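Local coordinates for DNA-binding protein reb1 (Schizosaccharomyces pombe, PDB 5EYB) that binds specific sites in ribosomal DNA and upstream of many RNA polymerase II genes, and takes part in terminating transcription by RNA polymerase I, at residues Val288-Arg293 against Asp321-Gln326. Numbering follows the deposited sequence.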
loop_
_atom_site.group_PDB
_atom_site.type_symbol
_atom_site.label_atom_id
_atom_site.label_comp_id
_atom_site.label_asym_id
_atom_site.label_seq_id
_atom_site.Cartn_x
_atom_site.Cartn_y
_atom_site.Cartn_z
ATOM N N VAL A 288 19.628 29.869 4.362
ATOM C CA VAL A 288 19.231 31.162 4.910
ATOM C C VAL A 288 17.751 31.432 4.672
ATOM O O VAL A 288 17.015 31.765 5.603
ATOM C CB VAL A 288 20.046 32.314 4.296
ATOM C CG1 VAL A 288 19.479 33.653 4.734
ATOM C CG2 VAL A 288 21.508 32.197 4.683
ATOM N N TRP A 289 17.323 31.283 3.423
ATOM C CA TRP A 289 15.935 31.522 3.049
ATOM C C TRP A 289 14.983 30.666 3.874
ATOM O O TRP A 289 13.949 31.146 4.341
ATOM C CB TRP A 289 15.724 31.249 1.558
ATOM C CG TRP A 289 14.292 31.382 1.130
ATOM C CD1 TRP A 289 13.667 32.515 0.696
ATOM C CD2 TRP A 289 13.306 30.345 1.102
ATOM N NE1 TRP A 289 12.353 32.246 0.398
ATOM C CE2 TRP A 289 12.107 30.920 0.640
ATOM C CE3 TRP A 289 13.321 28.985 1.424
ATOM C CZ2 TRP A 289 10.934 30.182 0.490
ATOM C CZ3 TRP A 289 12.159 28.255 1.275
ATOM C CH2 TRP A 289 10.981 28.852 0.813
ATOM N N LEU A 290 15.343 29.400 4.055
ATOM C CA LEU A 290 14.520 28.476 4.823
ATOM C C LEU A 290 14.429 28.903 6.282
ATOM O O LEU A 290 13.341 28.967 6.849
ATOM C CB LEU A 290 15.073 27.055 4.727
ATOM C CG LEU A 290 14.310 25.986 5.512
ATOM C CD1 LEU A 290 12.840 25.982 5.126
ATOM C CD2 LEU A 290 14.927 24.614 5.293
ATOM N N LEU A 291 15.574 29.201 6.885
ATOM C CA LEU A 291 15.605 29.613 8.283
ATOM C C LEU A 291 14.923 30.964 8.486
ATOM O O LEU A 291 14.349 31.225 9.542
ATOM C CB LEU A 291 17.044 29.667 8.797
ATOM C CG LEU A 291 17.781 28.330 8.881
ATOM C CD1 LEU A 291 19.178 28.525 9.449
ATOM C CD2 LEU A 291 16.991 27.329 9.713
ATOM N N GLU A 292 14.983 31.820 7.471
ATOM C CA GLU A 292 14.325 33.119 7.546
ATOM C C GLU A 292 12.816 32.978 7.422
ATOM O O GLU A 292 12.063 33.662 8.113
ATOM C CB GLU A 292 14.855 34.059 6.463
ATOM C CG GLU A 292 16.186 34.696 6.809
ATOM C CD GLU A 292 16.710 35.588 5.708
ATOM O OE1 GLU A 292 16.445 35.287 4.525
ATOM O OE2 GLU A 292 17.384 36.592 6.026
ATOM N N ARG A 293 12.377 32.088 6.540
ATOM C CA ARG A 293 10.952 31.845 6.363
ATOM C C ARG A 293 10.380 31.161 7.604
ATOM O O ARG A 293 9.226 31.379 7.966
ATOM C CB ARG A 293 10.697 31.002 5.111
ATOM N N ASP A 321 7.784 17.689 3.333
ATOM C CA ASP A 321 8.622 16.749 4.070
ATOM C C ASP A 321 10.113 16.950 3.796
ATOM O O ASP A 321 10.947 16.691 4.662
ATOM C CB ASP A 321 8.211 15.312 3.743
ATOM C CG ASP A 321 6.832 14.967 4.279
ATOM O OD1 ASP A 321 6.516 15.381 5.412
ATOM O OD2 ASP A 321 6.061 14.289 3.567
ATOM N N GLN A 322 10.450 17.422 2.600
ATOM C CA GLN A 322 11.845 17.684 2.252
ATOM C C GLN A 322 12.406 18.888 3.003
ATOM O O GLN A 322 13.562 18.883 3.426
ATOM C CB GLN A 322 11.991 17.899 0.748
ATOM C CG GLN A 322 12.091 16.612 -0.047
ATOM C CD GLN A 322 12.104 16.855 -1.540
ATOM O OE1 GLN A 322 11.571 17.853 -2.021
ATOM N NE2 GLN A 322 12.720 15.942 -2.282
ATOM N N MET A 323 11.588 19.921 3.165
ATOM C CA MET A 323 12.007 21.099 3.909
ATOM C C MET A 323 12.117 20.765 5.390
ATOM O O MET A 323 13.038 21.221 6.069
ATOM C CB MET A 323 11.032 22.256 3.694
ATOM C CG MET A 323 10.602 22.428 2.251
ATOM S SD MET A 323 9.839 24.022 1.922
ATOM C CE MET A 323 11.276 25.071 2.038
ATOM N N LEU A 324 11.174 19.964 5.882
ATOM C CA LEU A 324 11.208 19.499 7.266
ATOM C C LEU A 324 12.464 18.681 7.515
ATOM O O LEU A 324 13.117 18.829 8.544
ATOM C CB LEU A 324 9.971 18.667 7.603
ATOM C CG LEU A 324 8.763 19.394 8.195
ATOM C CD1 LEU A 324 8.202 20.390 7.207
ATOM C CD2 LEU A 324 7.695 18.400 8.598
ATOM N N PHE A 325 12.793 17.818 6.562
ATOM C CA PHE A 325 13.999 17.011 6.646
ATOM C C PHE A 325 15.233 17.897 6.753
ATOM O O PHE A 325 16.126 17.636 7.558
ATOM C CB PHE A 325 14.111 16.093 5.430
ATOM C CG PHE A 325 15.322 15.208 5.450
ATOM C CD1 PHE A 325 15.393 14.125 6.312
ATOM C CD2 PHE A 325 16.390 15.458 4.605
ATOM C CE1 PHE A 325 16.511 13.305 6.331
ATOM C CE2 PHE A 325 17.509 14.642 4.618
ATOM C CZ PHE A 325 17.570 13.565 5.482
ATOM N N GLN A 326 15.266 18.952 5.945
ATOM C CA GLN A 326 16.398 19.869 5.936
ATOM C C GLN A 326 16.494 20.655 7.238
ATOM O O GLN A 326 17.587 20.909 7.744
ATOM C CB GLN A 326 16.299 20.828 4.749
ATOM C CG GLN A 326 17.448 21.825 4.664
ATOM C CD GLN A 326 18.789 21.161 4.402
ATOM O OE1 GLN A 326 18.856 19.997 4.005
ATOM N NE2 GLN A 326 19.868 21.904 4.619
#
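Nearly at right angles, the helical segments 288-293 and 321-326 meet where L290 faces M323: their axes come within 11.4 Å at a crossing angle of -96°, and the CA atoms of L290 and M323 lie 7.8 Å apart. Such a steep crossing confines the contact to one small apolar patch, with 177 Å² buried in total and no hydrogen bond from one segment to the other. L290 and M323 contribute equally to the buried surface, and the M323 methyl CE makes the two closest contacts. Bent at its last torsion (chi3 71°), the thioether chain brings CE to the rim of the W289 indole, 3.4 Å from CZ3 and near the ring plane, an edge approach rather than packing on a ring face. The same methyl also meets L290 CD1 at 3.6 Å. L290 reaches across with CG anti to its backbone nitrogen (chi1 179°), and its two methyls share the work: CD1 takes M323, while CD2 rests 3.8 Å from Q326 CG. Q326 thus offers only its aliphatic part here; its amide NE2 is hydrogen-bonded to OD1 of N287, on the same helix as L290, and W289 NE1 is hydrogen-bonded to E313 OE2. The contact joins helix 284-299 to helix 320-333 in the all-helical C-terminal part of the modelled chain, its nearest atom about 4 Å from the bound DNA. Helix 307-314 closes over M323 through W307 and I310, L291 turns to helix 342-356, and D321 and F325 join helix 320-333 to helix 265-275, which falls in a predicted helix-turn-helix motif.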